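Local coordinates for nickel ABC transporter (Nickel-binding protein) (Bacillus halodurans, PDB 3T66), which probably binds a solute, nickel or a peptide, outside the membrane and delivers it to an ABC transporter for uptake, at residues G160-E165 with Y479-Q484; P57-S62 with E180-A185; V104-A109 with P140-I145. One frame throughout, in Å; residues are numbered along the deposited sequence.

The three contacts lie on the same lobe of a family 5 solute-binding protein. Interaction 3 (104-109 with 140-145) spans the shortest stretch of chain and is nested inside the loop closed by interaction 2 (57-62 with 180-185). Interaction 1 (160-165 with 479-484) brings in the last part of the chain, and its segments alternate with those of interaction 2. Centres of interactions 1 and 2 are about 13 Å apart, and Asn483 joins them by a probable hydrogen bond to Gly184. The centre of interaction 3 lies about 20 Å from the centres of the other two, yet Ile144 touches Leu59 of interaction 2. Early, middle and late parts of the chain thus build this region together.

Interaction 1. Residues G160-E165 with Y479-Q484; sequences GPFALE and YMITNQ
Phe162 and Ile481 meet at about a right angle. The methyl CG2 of Ile481 does the touching. Ile481 CG2 sits 3.7 Å from Phe162 CE2 and is equally close to CD2 of that ring; its approach to the ring is oblique. In Ile481 this methyl lies anti to the backbone N, while CG1 lies anti to the carbonyl carbon (chi1 -62°). The longer branch therefore leads away from the phenylalanine. Phe162 CG is also turned anti to its carbonyl carbon, which carries the ring towards the 479-484 loop. Near the ring plane, at its edge, is the carbonyl of Thr482, with its O 4.3 Å from Phe162 CE2.

Phe162 opens strand 162-168, which pairs antiparallel with strand 172-177; strand 190-195 comes next. The ring packs on Leu175 and Val191 of these strands, and Ile481 packs on Val191, Phe193 and Phe17. The contact thus lays a loop from near the end of the chain against strands 14-19, 172-177 and 190-195. The side chain of Phe162 is about 11 Å from the bound calcium ion.

Pro161 forms the second, looser part. Its ring atom CG is 4.1 Å from Asn483 N, and the CB atoms of Pro161 and Asn483 are 4.2 Å apart. No hydrogen bond crosses between the segments. Asn483 instead directs ND2 to the carbonyl O of Gly184, and both Pro161 and Asn483 pack on Tyr181. Beside them, Thr482 OG1 accepts a bond from Gln484 N at 3.2 Å, with an angle of 155° at the hydrogen. This ST turn spans Asn483, the residue that meets Pro161.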
loop_
_atom_site.group_PDB
_atom_site.type_symbol
_atom_site.label_atom_id
_atom_site.label_comp_id
_atom_site.label_asym_id
_atom_site.label_seq_id
_atom_site.Cartn_x
_atom_site.Cartn_y
_atom_site.Cartn_z
ATOM N N GLY A 160 18.418 -13.759 -0.810
ATOM C CA GLY A 160 18.381 -13.064 0.484
ATOM C C GLY A 160 19.575 -13.333 1.393
ATOM O O GLY A 160 20.285 -14.343 1.271
ATOM N N PRO A 161 19.790 -12.431 2.331
ATOM C CA PRO A 161 20.679 -12.594 3.452
ATOM C C PRO A 161 20.298 -13.768 4.392
ATOM O O PRO A 161 21.054 -14.064 5.325
ATOM C CB PRO A 161 20.439 -11.298 4.223
ATOM C CG PRO A 161 18.991 -11.052 4.020
ATOM C CD PRO A 161 18.920 -11.267 2.519
ATOM N N PHE A 162 19.152 -14.412 4.223
ATOM C CA PHE A 162 18.895 -15.583 5.098
ATOM C C PHE A 162 18.498 -16.764 4.310
ATOM O O PHE A 162 17.573 -16.709 3.518
ATOM C CB PHE A 162 17.895 -15.313 6.250
ATOM C CG PHE A 162 18.420 -14.363 7.211
ATOM C CD1 PHE A 162 19.365 -14.753 8.115
ATOM C CD2 PHE A 162 18.103 -13.045 7.124
ATOM C CE1 PHE A 162 19.949 -13.844 8.964
ATOM C CE2 PHE A 162 18.674 -12.105 7.967
ATOM C CZ PHE A 162 19.601 -12.499 8.884
ATOM N N ALA A 163 19.214 -17.842 4.488
ATOM C CA ALA A 163 18.780 -19.026 3.824
ATOM C C ALA A 163 17.851 -19.829 4.753
ATOM O O ALA A 163 17.885 -19.711 5.977
ATOM C CB ALA A 163 19.951 -19.853 3.343
ATOM N N LEU A 164 17.025 -20.655 4.121
ATOM C CA LEU A 164 16.020 -21.414 4.808
ATOM C C LEU A 164 16.646 -22.649 5.427
ATOM O O LEU A 164 17.333 -23.380 4.754
ATOM C CB LEU A 164 14.944 -21.779 3.802
ATOM C CG LEU A 164 13.777 -22.589 4.333
ATOM C CD1 LEU A 164 13.090 -21.911 5.495
ATOM C CD2 LEU A 164 12.853 -22.674 3.147
ATOM N N GLU A 165 16.417 -22.869 6.713
ATOM C CA GLU A 165 16.989 -24.029 7.376
ATOM C C GLU A 165 15.959 -25.137 7.442
ATOM O O GLU A 165 16.296 -26.277 7.173
ATOM C CB GLU A 165 17.462 -23.685 8.794
ATOM C CG GLU A 165 18.454 -24.675 9.377
ATOM C CD GLU A 165 18.204 -24.965 10.859
ATOM O OE1 GLU A 165 17.247 -25.716 11.187
ATOM O OE2 GLU A 165 18.982 -24.446 11.699
ATOM N N TYR A 479 9.294 -5.265 3.531
ATOM C CA TYR A 479 10.601 -5.491 4.077
ATOM C C TYR A 479 10.567 -5.505 5.571
ATOM O O TYR A 479 10.102 -4.565 6.206
ATOM C CB TYR A 479 11.574 -4.455 3.552
ATOM C CG TYR A 479 11.439 -4.309 2.093
ATOM C CD1 TYR A 479 11.750 -5.348 1.258
ATOM C CD2 TYR A 479 10.943 -3.160 1.539
ATOM C CE1 TYR A 479 11.606 -5.232 -0.109
ATOM C CE2 TYR A 479 10.789 -3.046 0.162
ATOM C CZ TYR A 479 11.126 -4.089 -0.636
ATOM O OH TYR A 479 10.967 -4.002 -1.985
ATOM N N MET A 480 11.052 -6.608 6.129
ATOM C CA MET A 480 11.039 -6.802 7.555
ATOM C C MET A 480 12.333 -7.429 7.958
ATOM O O MET A 480 13.137 -6.768 8.591
ATOM C CB MET A 480 9.856 -7.646 7.924
ATOM C CG MET A 480 8.638 -7.163 7.171
ATOM S SD MET A 480 7.185 -7.809 7.906
ATOM C CE MET A 480 5.907 -7.162 6.805
ATOM N N ILE A 481 12.603 -8.666 7.572
ATOM C CA ILE A 481 13.865 -9.233 8.024
ATOM C C ILE A 481 14.885 -8.864 6.957
ATOM O O ILE A 481 14.589 -9.032 5.781
ATOM C CB ILE A 481 13.778 -10.786 8.303
ATOM C CG1 ILE A 481 12.790 -11.147 9.433
ATOM C CG2 ILE A 481 15.153 -11.358 8.625
ATOM C CD1 ILE A 481 12.966 -10.366 10.705
ATOM N N THR A 482 16.039 -8.316 7.365
ATOM C CA THR A 482 17.071 -7.743 6.448
ATOM C C THR A 482 18.452 -7.785 7.078
ATOM O O THR A 482 18.579 -7.851 8.286
ATOM C CB THR A 482 16.822 -6.235 6.110
ATOM O OG1 THR A 482 17.247 -5.396 7.192
ATOM C CG2 THR A 482 15.376 -5.948 5.866
ATOM N N ASN A 483 19.499 -7.667 6.278
ATOM C CA ASN A 483 20.878 -7.690 6.792
ATOM C C ASN A 483 21.182 -6.628 7.844
ATOM O O ASN A 483 22.128 -6.726 8.580
ATOM C CB ASN A 483 21.887 -7.598 5.645
ATOM C CG ASN A 483 21.716 -6.334 4.792
ATOM O OD1 ASN A 483 20.732 -5.588 4.907
ATOM N ND2 ASN A 483 22.696 -6.087 3.923
ATOM N N GLN A 484 20.370 -5.603 7.939
ATOM C CA GLN A 484 20.752 -4.521 8.790
ATOM C C GLN A 484 20.481 -4.860 10.239
ATOM O O GLN A 484 21.244 -4.467 11.077
ATOM C CB GLN A 484 20.108 -3.205 8.315
ATOM C CG GLN A 484 20.840 -2.564 7.096
ATOM C CD GLN A 484 22.378 -2.472 7.292
ATOM O OE1 GLN A 484 22.870 -1.908 8.291
ATOM N NE2 GLN A 484 23.139 -3.031 6.343
#

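Interaction 2. Residues P57-S62 with E180-A185; sequences PWLAES and EYWDGA
Trp58 and Trp182 bring their indoles together at a steep angle. The planes are inclined at 63°, and the pair is neither a stack nor edge-to-face. Trp182 leads with the outer rim of its six-membered ring. Trp182 CZ2 lies 3.5 Å from Trp58 CD1 and is nearly as close to Trp58 NE1. Trp182 CH2 also comes within 3.8 Å of the carbonyl O of Trp58. Leu59 adds a methyl from the same segment, CD2, at 4.0 Å from Trp182 NE1.

Trp182 holds CG between its backbone N and carbonyl carbon (chi1 68°), with the ring directed at the 57-62 segment. Glu43 accepts a hydrogen bond from its NE1 through OE1 and engages Tyr181 OH through OE2. With an alanine here instead of Trp182, Trp58 and Leu59 would probably face a gap and Glu43 OE1 would lose its indole partner. A type I turn from Tyr181 to Gly184 carries the tryptophan, closed by Gly184 N to Tyr181 O at 3.2 Å. Arg47 makes a cation-pi contact with Trp58.

The turn belongs to the loop between strands 172-177 and 190-195. Trp58 and Leu59 link strand 55-57 to strand 60-64, an outer strand, within this chain, of a four-stranded antiparallel sheet.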
loop_
_atom_site.group_PDB
_atom_site.type_symbol
_atom_site.label_atom_id
_atom_site.label_comp_id
_atom_site.label_asym_id
_atom_site.label_seq_id
_atom_site.Cartn_x
_atom_site.Cartn_y
_atom_site.Cartn_z
ATOM N N PRO A 57 16.856 0.394 -8.105
ATOM C CA PRO A 57 17.421 -0.903 -8.389
ATOM C C PRO A 57 17.781 -1.683 -7.151
ATOM O O PRO A 57 18.210 -1.129 -6.182
ATOM C CB PRO A 57 18.682 -0.554 -9.151
ATOM C CG PRO A 57 18.858 0.852 -9.004
ATOM C CD PRO A 57 17.544 1.421 -8.872
ATOM N N TRP A 58 17.567 -2.982 -7.199
ATOM C CA TRP A 58 18.024 -3.872 -6.182
ATOM C C TRP A 58 18.845 -4.928 -6.868
ATOM O O TRP A 58 20.001 -4.760 -7.053
ATOM C CB TRP A 58 16.825 -4.474 -5.498
ATOM C CG TRP A 58 17.041 -4.913 -4.147
ATOM C CD1 TRP A 58 18.138 -4.773 -3.426
ATOM C CD2 TRP A 58 16.117 -5.589 -3.348
ATOM N NE1 TRP A 58 17.981 -5.323 -2.214
ATOM C CE2 TRP A 58 16.724 -5.831 -2.139
ATOM C CE3 TRP A 58 14.818 -6.017 -3.539
ATOM C CZ2 TRP A 58 16.089 -6.478 -1.123
ATOM C CZ3 TRP A 58 14.195 -6.648 -2.536
ATOM C CH2 TRP A 58 14.825 -6.888 -1.350
ATOM N N LEU A 59 18.220 -6.000 -7.296
ATOM C CA LEU A 59 18.898 -7.079 -7.985
ATOM C C LEU A 59 19.347 -6.672 -9.328
ATOM O O LEU A 59 20.244 -7.233 -9.878
ATOM C CB LEU A 59 18.023 -8.291 -8.120
ATOM C CG LEU A 59 17.893 -9.170 -6.906
ATOM C CD1 LEU A 59 17.380 -10.469 -7.295
ATOM C CD2 LEU A 59 19.168 -9.313 -6.246
ATOM N N ALA A 60 18.641 -5.727 -9.891
ATOM C CA ALA A 60 19.004 -5.134 -11.172
ATOM C C ALA A 60 19.713 -3.818 -10.895
ATOM O O ALA A 60 19.363 -3.104 -9.929
ATOM C CB ALA A 60 17.775 -4.891 -11.997
ATOM N N GLU A 61 20.714 -3.506 -11.722
ATOM C CA GLU A 61 21.441 -2.215 -11.658
ATOM C C GLU A 61 20.667 -1.043 -12.257
ATOM O O GLU A 61 20.779 0.094 -11.787
ATOM C CB GLU A 61 22.709 -2.327 -12.485
ATOM C CG GLU A 61 24.036 -2.318 -11.784
ATOM C CD GLU A 61 25.128 -2.788 -12.774
ATOM O OE1 GLU A 61 25.965 -3.684 -12.431
ATOM O OE2 GLU A 61 25.121 -2.300 -13.938
ATOM N N SER A 62 19.936 -1.324 -13.336
ATOM C CA SER A 62 19.318 -0.279 -14.188
ATOM C C SER A 62 18.388 -0.826 -15.267
ATOM O O SER A 62 18.358 -2.028 -15.529
ATOM C CB SER A 62 20.397 0.533 -14.902
ATOM O OG SER A 62 21.019 -0.285 -15.873
ATOM N N GLU A 180 27.761 -15.333 2.120
ATOM C CA GLU A 180 28.204 -14.564 0.920
ATOM C C GLU A 180 27.141 -13.693 0.276
ATOM O O GLU A 180 27.159 -13.465 -0.927
ATOM C CB GLU A 180 28.714 -15.514 -0.144
ATOM C CG GLU A 180 29.497 -16.725 0.404
ATOM C CD GLU A 180 30.917 -16.364 0.854
ATOM O OE1 GLU A 180 31.435 -15.301 0.406
ATOM O OE2 GLU A 180 31.501 -17.155 1.651
ATOM N N TYR A 181 26.191 -13.240 1.087
ATOM C CA TYR A 181 25.090 -12.412 0.626
ATOM C C TYR A 181 25.688 -11.231 -0.111
ATOM O O TYR A 181 26.618 -10.630 0.400
ATOM C CB TYR A 181 24.298 -11.917 1.820
ATOM C CG TYR A 181 23.252 -10.933 1.432
ATOM C CD1 TYR A 181 22.347 -11.223 0.428
ATOM C CD2 TYR A 181 23.182 -9.703 2.051
ATOM C CE1 TYR A 181 21.390 -10.308 0.048
ATOM C CE2 TYR A 181 22.236 -8.783 1.692
ATOM C CZ TYR A 181 21.336 -9.086 0.689
ATOM O OH TYR A 181 20.391 -8.161 0.330
ATOM N N TRP A 182 25.152 -10.882 -1.279
ATOM C CA TRP A 182 25.778 -9.894 -2.156
ATOM C C TRP A 182 25.860 -8.481 -1.609
ATOM O O TRP A 182 26.654 -7.674 -2.081
ATOM C CB TRP A 182 25.046 -9.859 -3.469
ATOM C CG TRP A 182 23.646 -9.303 -3.341
ATOM C CD1 TRP A 182 22.524 -9.994 -3.013
ATOM C CD2 TRP A 182 23.229 -7.938 -3.563
ATOM N NE1 TRP A 182 21.442 -9.150 -3.001
ATOM C CE2 TRP A 182 21.846 -7.885 -3.338
ATOM C CE3 TRP A 182 23.904 -6.752 -3.923
ATOM C CZ2 TRP A 182 21.106 -6.695 -3.458
ATOM C CZ3 TRP A 182 23.166 -5.558 -4.041
ATOM C CH2 TRP A 182 21.781 -5.551 -3.819
ATOM N N ASP A 183 25.029 -8.154 -0.634
ATOM C CA ASP A 183 25.037 -6.786 -0.116
ATOM C C ASP A 183 25.548 -6.713 1.321
ATOM O O ASP A 183 25.382 -5.698 2.008
ATOM C CB ASP A 183 23.655 -6.154 -0.224
ATOM C CG ASP A 183 23.721 -4.671 -0.446
ATOM O OD1 ASP A 183 24.802 -4.192 -0.810
ATOM O OD2 ASP A 183 22.713 -3.969 -0.287
ATOM N N GLY A 184 26.180 -7.782 1.783
ATOM C CA GLY A 184 26.887 -7.691 3.049
ATOM C C GLY A 184 26.129 -8.469 4.094
ATOM O O GLY A 184 24.954 -8.231 4.323
ATOM N N ALA A 185 26.829 -9.403 4.703
ATOM C CA ALA A 185 26.249 -10.446 5.444
ATOM C C ALA A 185 25.731 -9.939 6.791
ATOM O O ALA A 185 26.298 -9.043 7.364
ATOM C CB ALA A 185 27.267 -11.597 5.581
#

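Interaction 3. Residues V104-A109 with P140-I145; sequences VAIENA and PNVSII
Ile106 reaches from its helix to Asn141, and this is the closer half of the contact. The end methyl CD1 of Ile106 comes to 3.7 Å from the carbonyl O of Asn141 and to 4.0 Å from Asn141 CB. Behind it, Ile106 CG1 lies 4.0 Å from Asn141 ND2. The isoleucine thus runs slantwise along the asparagine, touching the backbone with its tip and the amide nitrogen with its stem. This follows from CG1 standing anti to the carbonyl carbon (chi1 -58°) and the chain then extending through CD1 (chi2 168°). No hydrogen bond crosses here, and the meeting is one of van der Waals contact.

The other branch is looser. Ile106 CG2 faces Val142 CG2 at 4.3 Å. Val142 also packs on Leu96 of helix 89-100, so it touches both helices.

Ile106 is buried, but Val104 and Asn108 of the same helix are exposed. That side of the helix makes no contact with 140-145. Asn141, across from Ile106, also packs on Tyr34. Its segment begins as a short 3-10 turn, with Ser143 N bonded to Pro140 O at 3.1 Å, and it then leads to Ile144, which packs on Val92 and Ser95 of helix 89-100.

The arrangement is a helix-on-loop contact. Ile106 anchors the short helix 104-110 on the loop between strands 121-126 and 162-168. It joins these parts of the solute-binding protein fold well away from the annotated calcium site.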
loop_
_atom_site.group_PDB
_atom_site.type_symbol
_atom_site.label_atom_id
_atom_site.label_comp_id
_atom_site.label_asym_id
_atom_site.label_seq_id
_atom_site.Cartn_x
_atom_site.Cartn_y
_atom_site.Cartn_z
ATOM N N VAL A 104 -1.420 -17.077 -12.516
ATOM C CA VAL A 104 -2.112 -16.351 -13.552
ATOM C C VAL A 104 -2.036 -14.859 -13.269
ATOM O O VAL A 104 -1.833 -14.071 -14.200
ATOM C CB VAL A 104 -3.561 -16.866 -13.743
ATOM C CG1 VAL A 104 -4.472 -15.760 -14.111
ATOM C CG2 VAL A 104 -3.611 -18.035 -14.764
ATOM N N ALA A 105 -2.154 -14.496 -11.982
ATOM C CA ALA A 105 -2.030 -13.101 -11.541
ATOM C C ALA A 105 -0.728 -12.458 -12.033
ATOM O O ALA A 105 -0.761 -11.364 -12.626
ATOM C CB ALA A 105 -2.115 -12.999 -10.069
ATOM N N ILE A 106 0.400 -13.145 -11.814
ATOM C CA ILE A 106 1.657 -12.665 -12.309
ATOM C C ILE A 106 1.637 -12.602 -13.823
ATOM O O ILE A 106 2.132 -11.636 -14.394
ATOM C CB ILE A 106 2.797 -13.533 -11.873
ATOM C CG1 ILE A 106 2.862 -13.611 -10.362
ATOM C CG2 ILE A 106 4.085 -12.951 -12.300
ATOM C CD1 ILE A 106 3.805 -14.695 -9.848
ATOM N N GLU A 107 1.061 -13.607 -14.479
ATOM C CA GLU A 107 1.078 -13.628 -15.946
ATOM C C GLU A 107 0.339 -12.433 -16.508
ATOM O O GLU A 107 0.832 -11.760 -17.455
ATOM C CB GLU A 107 0.495 -14.922 -16.539
ATOM C CG GLU A 107 0.812 -15.147 -18.074
ATOM C CD GLU A 107 0.189 -16.450 -18.676
ATOM O OE1 GLU A 107 0.428 -16.728 -19.887
ATOM O OE2 GLU A 107 -0.532 -17.196 -17.951
ATOM N N ASN A 108 -0.823 -12.161 -15.921
ATOM C CA ASN A 108 -1.703 -11.145 -16.457
ATOM C C ASN A 108 -1.308 -9.740 -16.098
ATOM O O ASN A 108 -1.855 -8.791 -16.647
ATOM C CB ASN A 108 -3.124 -11.379 -16.008
ATOM C CG ASN A 108 -3.793 -12.526 -16.743
ATOM O OD1 ASN A 108 -3.269 -13.084 -17.707
ATOM N ND2 ASN A 108 -4.986 -12.876 -16.284
ATOM N N ALA A 109 -0.373 -9.601 -15.163
ATOM C CA ALA A 109 0.028 -8.291 -14.616
ATOM C C ALA A 109 1.331 -7.828 -15.235
ATOM O O ALA A 109 1.548 -6.621 -15.406
ATOM C CB ALA A 109 0.201 -8.376 -13.118
ATOM N N PRO A 140 6.706 -8.679 -4.533
ATOM C CA PRO A 140 7.375 -9.758 -3.902
ATOM C C PRO A 140 7.144 -11.068 -4.594
ATOM O O PRO A 140 7.955 -11.972 -4.465
ATOM C CB PRO A 140 6.762 -9.742 -2.544
ATOM C CG PRO A 140 6.744 -8.298 -2.263
ATOM C CD PRO A 140 6.198 -7.727 -3.541
ATOM N N ASN A 141 6.066 -11.155 -5.356
ATOM C CA ASN A 141 5.731 -12.322 -6.187
ATOM C C ASN A 141 6.715 -12.705 -7.190
ATOM O O ASN A 141 6.656 -13.808 -7.700
ATOM C CB ASN A 141 4.603 -11.936 -7.096
ATOM C CG ASN A 141 3.358 -11.985 -6.416
ATOM O OD1 ASN A 141 3.311 -12.516 -5.286
ATOM N ND2 ASN A 141 2.311 -11.427 -7.023
ATOM N N VAL A 142 7.509 -11.738 -7.608
ATOM C CA VAL A 142 8.319 -11.943 -8.730
ATOM C C VAL A 142 9.700 -11.949 -8.187
ATOM O O VAL A 142 10.658 -11.613 -8.860
ATOM C CB VAL A 142 8.156 -10.825 -9.698
ATOM C CG1 VAL A 142 8.806 -11.210 -10.991
ATOM C CG2 VAL A 142 6.744 -10.592 -9.965
ATOM N N SER A 143 9.819 -12.347 -6.947
ATOM C CA SER A 143 11.126 -12.405 -6.384
ATOM C C SER A 143 11.859 -13.487 -7.105
ATOM O O SER A 143 11.242 -14.453 -7.527
ATOM C CB SER A 143 11.062 -12.726 -4.922
ATOM O OG SER A 143 10.125 -13.711 -4.704
ATOM N N ILE A 144 13.166 -13.290 -7.277
ATOM C CA ILE A 144 14.026 -14.179 -8.041
ATOM C C ILE A 144 14.540 -15.354 -7.198
ATOM O O ILE A 144 15.189 -15.134 -6.152
ATOM C CB ILE A 144 15.228 -13.391 -8.518
ATOM C CG1 ILE A 144 14.778 -12.166 -9.310
ATOM C CG2 ILE A 144 16.213 -14.282 -9.268
ATOM C CD1 ILE A 144 14.048 -12.457 -10.553
ATOM N N ILE A 145 14.239 -16.583 -7.632
ATOM C CA ILE A 145 14.684 -17.821 -6.965
ATOM C C ILE A 145 15.494 -18.688 -7.969
ATOM O O ILE A 145 15.388 -18.503 -9.203
ATOM C CB ILE A 145 13.494 -18.619 -6.375
#